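Local coordinates for universal stress protein (Archaeoglobus fulgidus, PDB 6HCD), which is of unknown function but belongs to the universal stress protein A family, many of whose members bind nucleotides and accumulate when cells are stressed, at residues V41-A46 with R88-E93; R50-P55 with D117-V122; D32-R37 with L80-S85. All blocks are in the same frame, centred on the assembly; numbering follows the deposited sequence.

All three contacts involve helix 36-52 or its ends; contacts 1 and 3 set it against helix 70-89 or the turn that follows. Contact 1 lies in the middle, its centre about 11 Å from those of contacts 2 and 3, whose centres are about 18 Å apart and nearest atoms about 8 Å. Arg50 NH1 of contact 2 reaches Glu90 O of contact 1 at 2.7 Å, probably as a hydrogen bond. On the other flank, Leu42 CD1 packs 3.7 Å from Trp82 CZ3 and 3.6 Å from Ala83 CB, tying contact 1 to contact 3. Contact 2 borders the second subunit. In contact 3 the Lys33 side chain stands about 8 Å from a bound, unidentified ligand.

Contact 1: V41-A46 with R88-E93; sequences VLRFAA and RKEGAE
A bend at chi2 (-67°) turns the Glu90 carboxylate toward the Arg43 side chain, and Arg43, bent at chi3 (-66°), runs its aliphatic part up against it. The two groups meet carbon to carboxylate rather than charge to charge. Arg43 CD lies 3.8 Å from Glu90 OE2, while Arg43 NE stays 5.2 Å from that same oxygen and the guanidinium and carboxylate planes are turned 65° apart. What takes the charge is Lys89, its neighbour in 88-93, whose NZ forms a salt bridge with Glu90 OE2 at 3.0 Å through the anti lone pair. Water makes the polar links across the contact. Water 1 donates to both Arg43 O (2.7 Å) and Glu90 OE1 (2.8 Å), so each carboxylate oxygen has a hydrogen-bonding partner. Water 2 accepts from Lys89 NZ and, more weakly, from Arg43 NH1 in the guanidinium plane, and so sits between two like charges. Next to these polar groups, Ala46 CB meets the Glu90 CB methylene at 3.5 Å and the Ala92 CB methyl at 4.1 Å, a close approach of turn and helix. The turn itself is a Schellman motif. Gly91, with positive phi, follows the last turn of helix 70-89, with Gly91 N bonded to Arg88 O and Ala92 N to Ile87 O, and the chain then enters strand 94-100 of the alpha/beta fold.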
ATOM      1  N   VAL A  41      -5.004 -10.832  -2.785  1.00 13.71           N
ATOM      2  CA  VAL A  41      -5.453  -9.458  -2.528  1.00 12.75           C
ATOM      3  C   VAL A  41      -6.644  -9.495  -1.569  1.00 12.86           C
ATOM      4  O   VAL A  41      -6.677  -8.783  -0.562  1.00 11.87           O
ATOM      5  CB  VAL A  41      -5.779  -8.721  -3.839  1.00 13.15           C
ATOM      6  CG1 VAL A  41      -6.511  -7.406  -3.588  1.00 13.17           C
ATOM      7  CG2 VAL A  41      -4.511  -8.449  -4.653  1.00 14.21           C
ATOM      8  N   LEU A  42      -7.616 -10.349  -1.885  1.00 15.30           N
ATOM      9  CA  LEU A  42      -8.865 -10.454  -1.119  1.00 17.97           C
ATOM     10  C   LEU A  42      -8.597 -11.011   0.279  1.00 13.55           C
ATOM     11  O   LEU A  42      -9.186 -10.545   1.226  1.00 12.15           O
ATOM     12  CB  LEU A  42      -9.847 -11.339  -1.887  1.00 12.96           C
ATOM     13  CG  LEU A  42     -10.455 -10.709  -3.135  1.00 13.51           C
ATOM     14  CD1 LEU A  42     -11.034 -11.776  -4.056  1.00 13.49           C
ATOM     15  CD2 LEU A  42     -11.496  -9.664  -2.784  1.00 16.10           C
ATOM     16  N   ARG A  43      -7.725 -12.019   0.394  1.00 14.34           N
ATOM     17  CA  ARG A  43      -7.387 -12.607   1.691  1.00 14.80           C
ATOM     18  C   ARG A  43      -6.750 -11.537   2.594  1.00 13.86           C
ATOM     19  O   ARG A  43      -7.070 -11.465   3.781  1.00 13.01           O
ATOM     20  CB  ARG A  43      -6.476 -13.828   1.523  1.00 18.86           C
ATOM     21  CG  ARG A  43      -7.211 -15.044   0.985  1.00 28.10           C
ATOM     22  CD  ARG A  43      -6.485 -16.355   1.234  1.00 39.23           C
ATOM     23  NE  ARG A  43      -5.241 -16.416   0.489  1.00 41.79           N
ATOM     24  CZ  ARG A  43      -5.124 -16.914  -0.741  1.00 54.12           C
ATOM     25  NH1 ARG A  43      -6.187 -17.399  -1.361  1.00 41.86           N
ATOM     26  NH2 ARG A  43      -3.953 -16.916  -1.349  1.00 31.18           N
ATOM     27  N   PHE A  44      -5.870 -10.703   2.035  1.00 12.86           N
ATOM     28  CA  PHE A  44      -5.225  -9.648   2.845  1.00 12.84           C
ATOM     29  C   PHE A  44      -6.264  -8.604   3.280  1.00 13.00           C
ATOM     30  O   PHE A  44      -6.264  -8.179   4.431  1.00 14.51           O
ATOM     31  CB  PHE A  44      -4.079  -8.956   2.100  1.00 13.42           C
ATOM     32  CG  PHE A  44      -3.195  -8.145   3.012  1.00 13.01           C
ATOM     33  CD1 PHE A  44      -3.522  -6.838   3.338  1.00 13.17           C
ATOM     34  CD2 PHE A  44      -2.060  -8.702   3.575  1.00 15.19           C
ATOM     35  CE1 PHE A  44      -2.705  -6.097   4.174  1.00 13.39           C
ATOM     36  CE2 PHE A  44      -1.238  -7.954   4.404  1.00 19.09           C
ATOM     37  CZ  PHE A  44      -1.567  -6.654   4.703  1.00 15.97           C
ATOM     38  N   ALA A  45      -7.126  -8.196   2.338  1.00 11.90           N
ATOM     39  CA  ALA A  45      -8.209  -7.257   2.592  1.00 12.14           C
ATOM     40  C   ALA A  45      -9.147  -7.776   3.695  1.00 13.23           C
ATOM     41  O   ALA A  45      -9.548  -7.010   4.571  1.00 12.86           O
ATOM     42  CB  ALA A  45      -8.951  -6.974   1.311  1.00 11.08           C
ATOM     43  N   ALA A  46      -9.511  -9.059   3.637  1.00 11.75           N
ATOM     44  CA  ALA A  46     -10.393  -9.690   4.630  1.00 13.31           C
ATOM     45  C   ALA A  46      -9.750  -9.653   6.016  1.00 14.68           C
ATOM     46  O   ALA A  46     -10.449  -9.429   7.009  1.00 14.50           O
ATOM     47  CB  ALA A  46     -10.730 -11.120   4.245  1.00 12.96           C
ATOM     48  N   ARG A  88     -16.136 -13.594   2.623  1.00 21.99           N
ATOM     49  CA  ARG A  88     -17.002 -14.229   3.624  1.00 23.52           C
ATOM     50  C   ARG A  88     -16.356 -15.516   4.150  1.00 27.31           C
ATOM     51  O   ARG A  88     -16.377 -15.765   5.355  1.00 20.64           O
ATOM     52  CB  ARG A  88     -18.388 -14.495   3.024  1.00 23.66           C
ATOM     53  CG  ARG A  88     -19.220 -13.245   2.786  1.00 26.06           C
ATOM     54  CD  ARG A  88     -20.474 -13.591   2.007  1.00 38.15           C
ATOM     55  NE  ARG A  88     -21.287 -12.456   1.630  1.00 39.54           N
ATOM     56  CZ  ARG A  88     -22.397 -12.565   0.923  1.00 37.32           C
ATOM     57  NH1 ARG A  88     -22.967 -11.484   0.422  1.00 71.58           N
ATOM     58  NH2 ARG A  88     -22.920 -13.760   0.696  1.00 36.26           N
ATOM     59  N   LYS A  89     -15.762 -16.318   3.256  1.00 19.65           N
ATOM     60  CA  LYS A  89     -15.042 -17.525   3.651  1.00 20.30           C
ATOM     61  C   LYS A  89     -13.894 -17.173   4.613  1.00 24.31           C
ATOM     62  O   LYS A  89     -13.579 -17.949   5.506  1.00 22.54           O
ATOM     63  CB  LYS A  89     -14.534 -18.270   2.411  1.00 24.07           C
ATOM     64  CG  LYS A  89     -13.827 -19.596   2.678  1.00 40.40           C
ATOM     65  CD  LYS A  89     -12.311 -19.516   2.601  1.00 47.97           C
ATOM     66  CE  LYS A  89     -11.769 -19.660   1.196  1.00 53.62           C
ATOM     67  NZ  LYS A  89     -10.460 -18.982   1.052  1.00 51.33           N
ATOM     68  N   GLU A  90     -13.279 -15.997   4.441  1.00 18.58           N
ATOM     69  CA  GLU A  90     -12.184 -15.537   5.312  1.00 20.84           C
ATOM     70  C   GLU A  90     -12.717 -14.845   6.579  1.00 26.95           C
ATOM     71  O   GLU A  90     -11.939 -14.240   7.328  1.00 27.15           O
ATOM     72  CB  GLU A  90     -11.255 -14.600   4.530  1.00 22.40           C
ATOM     73  CG  GLU A  90     -10.471 -15.319   3.443  1.00 20.64           C
ATOM     74  CD  GLU A  90      -9.451 -16.320   3.968  1.00 18.35           C
ATOM     75  OE1 GLU A  90      -8.726 -15.956   4.910  1.00 28.91           O
ATOM     76  OE2 GLU A  90      -9.386 -17.456   3.435  1.00 31.50           O
ATOM     77  N   GLY A  91     -14.033 -14.890   6.801  1.00 24.09           N
ATOM     78  CA  GLY A  91     -14.634 -14.458   8.058  1.00 26.81           C
ATOM     79  C   GLY A  91     -14.892 -12.962   8.152  1.00 29.75           C
ATOM     80  O   GLY A  91     -15.054 -12.441   9.249  1.00 23.48           O
ATOM     81  N   ALA A  92     -14.965 -12.278   7.010  1.00 21.79           N
ATOM     82  CA  ALA A  92     -15.270 -10.834   6.968  1.00 27.09           C
ATOM     83  C   ALA A  92     -16.594 -10.612   6.221  1.00 21.25           C
ATOM     84  O   ALA A  92     -17.073 -11.475   5.499  1.00 24.64           O
ATOM     85  CB  ALA A  92     -14.130 -10.075   6.322  1.00 25.50           C
ATOM     86  N   GLU A  93     -17.168  -9.429   6.409  1.00 22.20           N
ATOM     87  CA  GLU A  93     -18.372  -8.993   5.717  1.00 26.70           C
ATOM     88  C   GLU A  93     -17.932  -8.322   4.414  1.00 21.92           C
ATOM     89  O   GLU A  93     -17.029  -7.485   4.431  1.00 16.30           O
ATOM     90  CB  GLU A  93     -19.159  -8.046   6.626  1.00 35.21           C
ATOM     91  CG  GLU A  93     -20.461  -7.530   6.041  1.00119.48           C
ATOM     92  CD  GLU A  93     -21.097  -6.407   6.844  1.00135.58           C
ATOM     93  OE1 GLU A  93     -21.858  -5.620   6.253  1.00 57.93           O
ATOM     94  OE2 GLU A  93     -20.852  -6.335   8.070  1.00 67.95           O
TER
HETATM   95  O   HOH W   1      -7.731 -13.382   5.562  1.00 20.33           O
HETATM   96  O   HOH W   2      -9.139 -18.364  -1.401  1.00 50.02           O

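Contact 2: R50-P55 with D117-V122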
ATOM      1  N   ARG A  50     -11.310  -7.928   9.247  1.00 15.02           N
ATOM      2  CA  ARG A  50     -11.527  -8.707  10.481  1.00 22.14           C
ATOM      3  C   ARG A  50     -10.881  -8.007  11.680  1.00 21.34           C
ATOM      4  O   ARG A  50     -11.473  -7.935  12.738  1.00 21.70           O
ATOM      5  CB  ARG A  50     -10.915 -10.105  10.386  1.00 25.75           C
ATOM      6  CG  ARG A  50     -11.750 -11.104   9.593  1.00 37.14           C
ATOM      7  CD  ARG A  50     -11.237 -12.529   9.768  1.00 44.49           C
ATOM      8  NE  ARG A  50      -9.795 -12.658   9.933  1.00 41.90           N
ATOM      9  CZ  ARG A  50      -8.944 -13.059   8.985  1.00 33.27           C
ATOM     10  NH1 ARG A  50      -9.387 -13.366   7.773  1.00 27.53           N
ATOM     11  NH2 ARG A  50      -7.663 -13.189   9.292  1.00 24.85           N
ATOM     12  N   LEU A  51      -9.641  -7.546  11.506  1.00 15.93           N
ATOM     13  CA  LEU A  51      -8.898  -6.873  12.572  1.00 20.65           C
ATOM     14  C   LEU A  51      -9.608  -5.582  12.991  1.00 17.83           C
ATOM     15  O   LEU A  51      -9.675  -5.286  14.177  1.00 20.39           O
ATOM     16  CB  LEU A  51      -7.473  -6.573  12.096  1.00 19.47           C
ATOM     17  CG  LEU A  51      -6.549  -7.777  11.950  1.00 24.17           C
ATOM     18  CD1 LEU A  51      -5.265  -7.373  11.255  1.00 21.59           C
ATOM     19  CD2 LEU A  51      -6.257  -8.403  13.307  1.00 26.45           C
ATOM     20  N   ARG A  52     -10.144  -4.835  12.017  1.00 17.72           N
ATOM     21  CA  ARG A  52     -10.682  -3.499  12.253  1.00 20.42           C
ATOM     22  C   ARG A  52     -12.182  -3.551  12.557  1.00 29.10           C
ATOM     23  O   ARG A  52     -12.724  -2.580  13.066  1.00 18.61           O
ATOM     24  CB  ARG A  52     -10.397  -2.599  11.049  1.00 22.27           C
ATOM     25  CG  ARG A  52      -8.918  -2.323  10.818  1.00 16.96           C
ATOM     26  CD  ARG A  52      -8.659  -1.789   9.423  1.00 15.31           C
ATOM     27  NE  ARG A  52      -7.249  -1.646   9.121  1.00 14.91           N
ATOM     28  CZ  ARG A  52      -6.499  -0.609   9.463  1.00 14.95           C
ATOM     29  NH1 ARG A  52      -7.011   0.384  10.170  1.00 16.85           N
ATOM     30  NH2 ARG A  52      -5.244  -0.556   9.068  1.00 14.99           N
ATOM     31  N   GLY A  53     -12.844  -4.671  12.234  1.00 15.92           N
ATOM     32  CA  GLY A  53     -14.293  -4.827  12.397  1.00 17.11           C
ATOM     33  C   GLY A  53     -15.089  -3.950  11.442  1.00 17.10           C
ATOM     34  O   GLY A  53     -16.071  -3.315  11.837  1.00 17.97           O
ATOM     35  N   VAL A  54     -14.662  -3.914  10.172  1.00 16.19           N
ATOM     36  CA  VAL A  54     -15.345  -3.149   9.126  1.00 15.23           C
ATOM     37  C   VAL A  54     -15.601  -4.078   7.941  1.00 16.80           C
ATOM     38  O   VAL A  54     -14.943  -5.112   7.799  1.00 13.04           O
ATOM     39  CB  VAL A  54     -14.533  -1.904   8.718  1.00 20.35           C
ATOM     40  CG1 VAL A  54     -14.206  -1.027   9.923  1.00 17.88           C
ATOM     41  CG2 VAL A  54     -13.255  -2.277   7.987  1.00 14.32           C
ATOM     42  N   PRO A  55     -16.578  -3.748   7.074  1.00 17.06           N
ATOM     43  CA  PRO A  55     -16.825  -4.536   5.872  1.00 18.82           C
ATOM     44  C   PRO A  55     -15.798  -4.249   4.768  1.00 15.95           C
ATOM     45  O   PRO A  55     -15.090  -3.210   4.799  1.00 12.17           O
ATOM     46  CB  PRO A  55     -18.225  -4.090   5.430  1.00 24.25           C
ATOM     47  CG  PRO A  55     -18.359  -2.672   5.950  1.00 23.27           C
ATOM     48  CD  PRO A  55     -17.513  -2.618   7.209  1.00 24.52           C
ATOM     49  N   ASP A 117     -15.317   7.029   2.152  1.00 14.91           N
ATOM     50  CA  ASP A 117     -14.397   7.338   3.248  1.00 17.33           C
ATOM     51  C   ASP A 117     -13.644   6.072   3.692  1.00 23.56           C
ATOM     52  O   ASP A 117     -13.610   5.744   4.881  1.00 14.87           O
ATOM     53  CB  ASP A 117     -15.134   7.994   4.420  1.00 23.18           C
ATOM     54  CG  ASP A 117     -14.219   8.662   5.440  1.00 34.17           C
ATOM     55  OD1 ASP A 117     -13.096   9.040   5.077  1.00 22.11           O
ATOM     56  OD2 ASP A 117     -14.637   8.793   6.598  1.00 39.58           O
ATOM     57  N   ALA A 118     -13.035   5.374   2.718  1.00 13.76           N
ATOM     58  CA  ALA A 118     -12.369   4.089   2.945  1.00 13.88           C
ATOM     59  C   ALA A 118     -11.182   4.271   3.895  1.00 15.65           C
ATOM     60  O   ALA A 118     -10.501   5.325   3.868  1.00 15.35           O
ATOM     61  CB  ALA A 118     -11.902   3.514   1.623  1.00 12.69           C
ATOM     62  N   ILE A 119     -10.925   3.248   4.714  1.00 13.00           N
ATOM     63  CA  ILE A 119      -9.736   3.219   5.581  1.00 14.62           C
ATOM     64  C   ILE A 119      -8.497   3.050   4.689  1.00 13.40           C
ATOM     65  O   ILE A 119      -7.441   3.646   4.932  1.00 12.09           O
ATOM     66  CB  ILE A 119      -9.831   2.084   6.622  1.00 15.32           C
ATOM     67  CG1 ILE A 119     -10.972   2.312   7.614  1.00 19.07           C
ATOM     68  CG2 ILE A 119      -8.501   1.906   7.338  1.00 31.95           C
ATOM     69  CD1 ILE A 119     -11.201   1.181   8.590  1.00 31.03           C
ATOM     70  N   ALA A 120      -8.632   2.188   3.673  1.00 11.76           N
ATOM     71  CA  ALA A 120      -7.552   1.923   2.735  1.00 13.57           C
ATOM     72  C   ALA A 120      -8.130   1.282   1.473  1.00 12.19           C
ATOM     73  O   ALA A 120      -9.267   0.768   1.480  1.00 10.77           O
ATOM     74  CB  ALA A 120      -6.510   1.021   3.367  1.00 13.11           C
ATOM     75  N   ILE A 121      -7.333   1.358   0.401  1.00 11.42           N
ATOM     76  CA  ILE A 121      -7.557   0.629  -0.839  1.00 10.98           C
ATOM     77  C   ILE A 121      -6.548  -0.519  -0.883  1.00 11.49           C
ATOM     78  O   ILE A 121      -5.375  -0.306  -0.661  1.00 15.02           O
ATOM     79  CB  ILE A 121      -7.394   1.537  -2.071  1.00 11.71           C
ATOM     80  CG1 ILE A 121      -8.235   2.811  -1.967  1.00 13.06           C
ATOM     81  CG2 ILE A 121      -7.665   0.767  -3.353  1.00 11.96           C
ATOM     82  CD1 ILE A 121      -7.889   3.833  -3.018  1.00 14.41           C
ATOM     83  N   VAL A 122      -7.025  -1.715  -1.193  1.00 10.10           N
ATOM     84  CA  VAL A 122      -6.135  -2.858  -1.363  1.00 10.06           C
ATOM     85  C   VAL A 122      -6.186  -3.253  -2.844  1.00 10.28           C
ATOM     86  O   VAL A 122      -7.272  -3.387  -3.393  1.00 10.32           O
ATOM     87  CB  VAL A 122      -6.526  -4.032  -0.448  1.00  9.84           C
ATOM     88  CG1 VAL A 122      -5.493  -5.137  -0.504  1.00 10.05           C
ATOM     89  CG2 VAL A 122      -6.778  -3.595   0.975  1.00  9.91           C
TER
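Three salt bridges to glutamates outside the two segments grip the Arg52 guanidinium, while Ile119 lies over one of its faces. NE binds Glu48 OE1 of the same chain, NH1 binds Glu47 OE1 of the second subunit, and NH2 binds Glu48 OE2 of the second subunit. With all three nitrogens held, the rotation of the group should be largely fixed, and the carboxylates probably balance its positive charge. The Ile119 CG2 methyl rests 3.5 Å above the guanidinium plane, offset toward the rim, with Arg52 NH1 its nearest atom at 3.5 Å and Arg52 CZ at 3.9 Å. The arginine chain is extended from CG to NE (chi3 -174°), which carries the charged end across the isoleucine and leaves Arg52 CD 4.0 Å from Ile119 CD1. That same methyl also meets Val54, tip to tip: Val54 CG1 is 4.0 Å from Ile119 CD1 and Val54 CG2 is 4.1 Å from it. Ile119 thus divides its branches, CG2 against the guanidinium face and CD1 against the carbons of Val54 and Arg52 CD. The backbones remain well separated, with Val54 CA and Ile119 CA 9.2 Å apart, and both Arg52 and Val54 pack on Ile27 of strand 27-30. Gly53, with positive phi, ends helix 36-52 and sends the chain back toward strand 56-62, the return leg of a beta-alpha-beta crossover whose helix end here faces the dimer partner.

Contact 3: D32-R37 with L80-S85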
ATOM      1  N   ASP A  32      -9.485  -7.223 -10.638  1.00 22.79           N
ATOM      2  CA  ASP A  32      -9.609  -7.220 -12.088  1.00 28.25           C
ATOM      3  C   ASP A  32     -10.408  -8.460 -12.516  1.00 25.50           C
ATOM      4  O   ASP A  32     -11.524  -8.351 -12.983  1.00 28.66           O
ATOM      5  CB  ASP A  32      -8.236  -7.123 -12.758  1.00 42.74           C
ATOM      6  CG  ASP A  32      -8.291  -7.040 -14.281  1.00 51.54           C
ATOM      7  OD1 ASP A  32      -9.327  -6.564 -14.807  1.00 39.87           O
ATOM      8  OD2 ASP A  32      -7.318  -7.490 -14.928  1.00 52.19           O
ATOM      9  N   LYS A  33      -9.825  -9.642 -12.302  1.00 25.54           N
ATOM     10  CA  LYS A  33     -10.348 -10.899 -12.814  1.00 30.69           C
ATOM     11  C   LYS A  33     -10.220 -11.956 -11.720  1.00 30.15           C
ATOM     12  O   LYS A  33      -9.653 -11.726 -10.668  1.00 27.26           O
ATOM     13  CB  LYS A  33      -9.611 -11.303 -14.094  1.00 34.01           C
ATOM     14  CG  LYS A  33      -8.087 -11.340 -13.996  1.00 69.70           C
ATOM     15  CD  LYS A  33      -7.387 -11.623 -15.307  1.00 62.97           C
ATOM     16  CE  LYS A  33      -6.050 -12.314 -15.131  1.00 71.73           C
ATOM     17  NZ  LYS A  33      -5.369 -12.522 -16.431  1.00146.95           N
ATOM     18  N   LYS A  34     -10.834 -13.114 -11.935  1.00 27.21           N
ATOM     19  CA  LYS A  34     -10.597 -14.230 -11.025  1.00 28.20           C
ATOM     20  C   LYS A  34      -9.187 -14.741 -11.315  1.00 41.90           C
ATOM     21  O   LYS A  34      -8.875 -15.040 -12.449  1.00 93.77           O
ATOM     22  CB  LYS A  34     -11.680 -15.302 -11.155  1.00 35.76           C
ATOM     23  CG  LYS A  34     -13.096 -14.750 -11.047  1.00 41.07           C
ATOM     24  CD  LYS A  34     -14.125 -15.756 -10.620  1.00 43.25           C
ATOM     25  CE  LYS A  34     -14.676 -16.520 -11.797  1.00 54.12           C
ATOM     26  NZ  LYS A  34     -15.714 -15.749 -12.524  1.00 48.04           N
ATOM     27  N   SER A  35      -8.331 -14.751 -10.292  1.00 27.40           N
ATOM     28  CA  SER A  35      -6.928 -15.119 -10.431  1.00 23.40           C
ATOM     29  C   SER A  35      -6.368 -15.413  -9.042  1.00 28.15           C
ATOM     30  O   SER A  35      -6.957 -14.996  -8.022  1.00 18.55           O
ATOM     31  CB  SER A  35      -6.134 -14.027 -11.119  1.00 31.50           C
ATOM     32  OG  SER A  35      -6.056 -12.858 -10.306  1.00 17.92           O
ATOM     33  N   ASP A  36      -5.241 -16.136  -9.017  1.00 24.43           N
ATOM     34  CA  ASP A  36      -4.507 -16.421  -7.796  1.00 33.24           C
ATOM     35  C   ASP A  36      -4.126 -15.095  -7.129  1.00 19.22           C
ATOM     36  O   ASP A  36      -4.221 -14.981  -5.909  1.00 22.38           O
ATOM     37  CB  ASP A  36      -3.307 -17.345  -8.059  1.00 27.30           C
ATOM     38  CG  ASP A  36      -3.685 -18.775  -8.457  1.00 53.61           C
ATOM     39  OD1 ASP A  36      -4.889 -19.047  -8.688  1.00 47.78           O
ATOM     40  OD2 ASP A  36      -2.771 -19.620  -8.545  1.00 50.82           O
ATOM     41  N   ARG A  37      -3.710 -14.097  -7.916  1.00 20.83           N
ATOM     42  CA  ARG A  37      -3.337 -12.793  -7.364  1.00 23.46           C
ATOM     43  C   ARG A  37      -4.548 -12.144  -6.679  1.00 16.96           C
ATOM     44  O   ARG A  37      -4.433 -11.630  -5.553  1.00 17.49           O
ATOM     45  CB  ARG A  37      -2.753 -11.842  -8.419  1.00 23.77           C
ATOM     46  CG  ARG A  37      -2.297 -10.520  -7.812  1.00 22.84           C
ATOM     47  CD  ARG A  37      -1.438  -9.616  -8.690  1.00 39.66           C
ATOM     48  NE  ARG A  37      -2.258  -8.863  -9.632  1.00 38.27           N
ATOM     49  CZ  ARG A  37      -2.233  -9.020 -10.964  1.00 71.26           C
ATOM     50  NH1 ARG A  37      -3.011  -8.277 -11.731  1.00 46.85           N
ATOM     51  NH2 ARG A  37      -1.463  -9.943 -11.518  1.00 29.81           N
ATOM     52  N   LEU A  80     -16.966 -10.132  -9.055  1.00 15.38           N
ATOM     53  CA  LEU A  80     -17.330  -9.491  -7.779  1.00 15.49           C
ATOM     54  C   LEU A  80     -18.058 -10.478  -6.861  1.00 16.93           C
ATOM     55  O   LEU A  80     -17.857 -10.480  -5.649  1.00 13.09           O
ATOM     56  CB  LEU A  80     -18.216  -8.273  -8.058  1.00 16.66           C
ATOM     57  CG  LEU A  80     -17.503  -7.093  -8.709  1.00 20.09           C
ATOM     58  CD1 LEU A  80     -18.476  -6.001  -9.018  1.00 21.44           C
ATOM     59  CD2 LEU A  80     -16.396  -6.587  -7.840  1.00 23.32           C
ATOM     60  N   SER A  81     -18.938 -11.297  -7.447  1.00 15.76           N
ATOM     61  CA  SER A  81     -19.669 -12.304  -6.700  1.00 17.39           C
ATOM     62  C   SER A  81     -18.691 -13.317  -6.088  1.00 15.83           C
ATOM     63  O   SER A  81     -18.781 -13.698  -4.926  1.00 17.84           O
ATOM     64  CB  SER A  81     -20.713 -12.959  -7.581  1.00 23.49           C
ATOM     65  OG  SER A  81     -21.323 -14.033  -6.887  1.00 33.14           O
ATOM     66  N   TRP A  82     -17.747 -13.771  -6.905  1.00 18.71           N
ATOM     67  CA  TRP A  82     -16.677 -14.669  -6.476  1.00 16.20           C
ATOM     68  C   TRP A  82     -15.852 -14.006  -5.366  1.00 15.30           C
ATOM     69  O   TRP A  82     -15.551 -14.602  -4.347  1.00 17.34           O
ATOM     70  CB  TRP A  82     -15.825 -15.034  -7.689  1.00 17.77           C
ATOM     71  CG  TRP A  82     -14.514 -15.674  -7.377  1.00 16.65           C
ATOM     72  CD1 TRP A  82     -14.285 -16.998  -7.153  1.00 21.96           C
ATOM     73  CD2 TRP A  82     -13.227 -15.029  -7.348  1.00 18.31           C
ATOM     74  NE1 TRP A  82     -12.948 -17.220  -6.968  1.00 19.80           N
ATOM     75  CE2 TRP A  82     -12.273 -16.030  -7.063  1.00 23.64           C
ATOM     76  CE3 TRP A  82     -12.792 -13.705  -7.505  1.00 29.13           C
ATOM     77  CZ2 TRP A  82     -10.910 -15.739  -6.936  1.00 18.45           C
ATOM     78  CZ3 TRP A  82     -11.457 -13.419  -7.352  1.00 19.22           C
ATOM     79  CH2 TRP A  82     -10.530 -14.419  -7.047  1.00 17.69           C
ATOM     80  N   ALA A  83     -15.467 -12.754  -5.582  1.00 13.24           N
ATOM     81  CA  ALA A  83     -14.616 -12.036  -4.631  1.00 12.92           C
ATOM     82  C   ALA A  83     -15.297 -11.933  -3.264  1.00 12.45           C
ATOM     83  O   ALA A  83     -14.652 -12.137  -2.255  1.00 12.17           O
ATOM     84  CB  ALA A  83     -14.254 -10.676  -5.187  1.00 14.16           C
ATOM     85  N   VAL A  84     -16.588 -11.587  -3.232  1.00 13.11           N
ATOM     86  CA  VAL A  84     -17.336 -11.465  -1.973  1.00 14.59           C
ATOM     87  C   VAL A  84     -17.411 -12.830  -1.265  1.00 16.52           C
ATOM     88  O   VAL A  84     -17.343 -12.900  -0.035  1.00 14.02           O
ATOM     89  CB  VAL A  84     -18.728 -10.839  -2.207  1.00 17.58           C
ATOM     90  CG1 VAL A  84     -19.694 -11.120  -1.052  1.00 26.06           C
ATOM     91  CG2 VAL A  84     -18.617  -9.338  -2.506  1.00 23.13           C
ATOM     92  N   SER A  85     -17.520 -13.929  -2.031  1.00 17.29           N
ATOM     93  CA  SER A  85     -17.551 -15.259  -1.432  1.00 15.68           C
ATOM     94  C   SER A  85     -16.212 -15.541  -0.729  1.00 15.32           C
ATOM     95  O   SER A  85     -16.187 -16.094   0.357  1.00 21.20           O
ATOM     96  CB  SER A  85     -17.957 -16.322  -2.445  1.00 16.40           C
ATOM     97  OG  SER A  85     -16.857 -16.751  -3.230  1.00 16.49           O
TER
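One face of the Trp82 indole carries the aliphatic chain of Lys34, whose CD sits 3.2 Å above the ring plane, offset toward the rim. The contact is a CH-pi interaction with the five-membered ring: Lys34 CD is 3.5 Å from its centroid, 24° off the normal. Lys34 CG follows over the CD2-CE3 bond, 3.7 Å from Trp82 CE3, so the two side chains pass one another head to tail. Two backbone oxygens approach the ring obliquely, Ser35 O at 3.7 Å from Trp82 CH2 and Lys33 O at 4.1 Å from Trp82 CZ3. Lys33, Lys34 and Ser35 belong to the loop that leaves strand 27-30 and starts helix 36-52, in the first beta-alpha unit of the alpha/beta fold. Ser35 is the N-cap of that helix, its OG bonded to Ala38 N. Bends at chi3 (-87°) and chi4 (-80°) turn the Lys34 amine off the ring, where it makes a long, weak ion pair with Glu78. On helix 70-89, Ser85 OG donates to Trp82 O at 2.8 Å, and Trp82 reaches across to Ala38 and Glu39 as well.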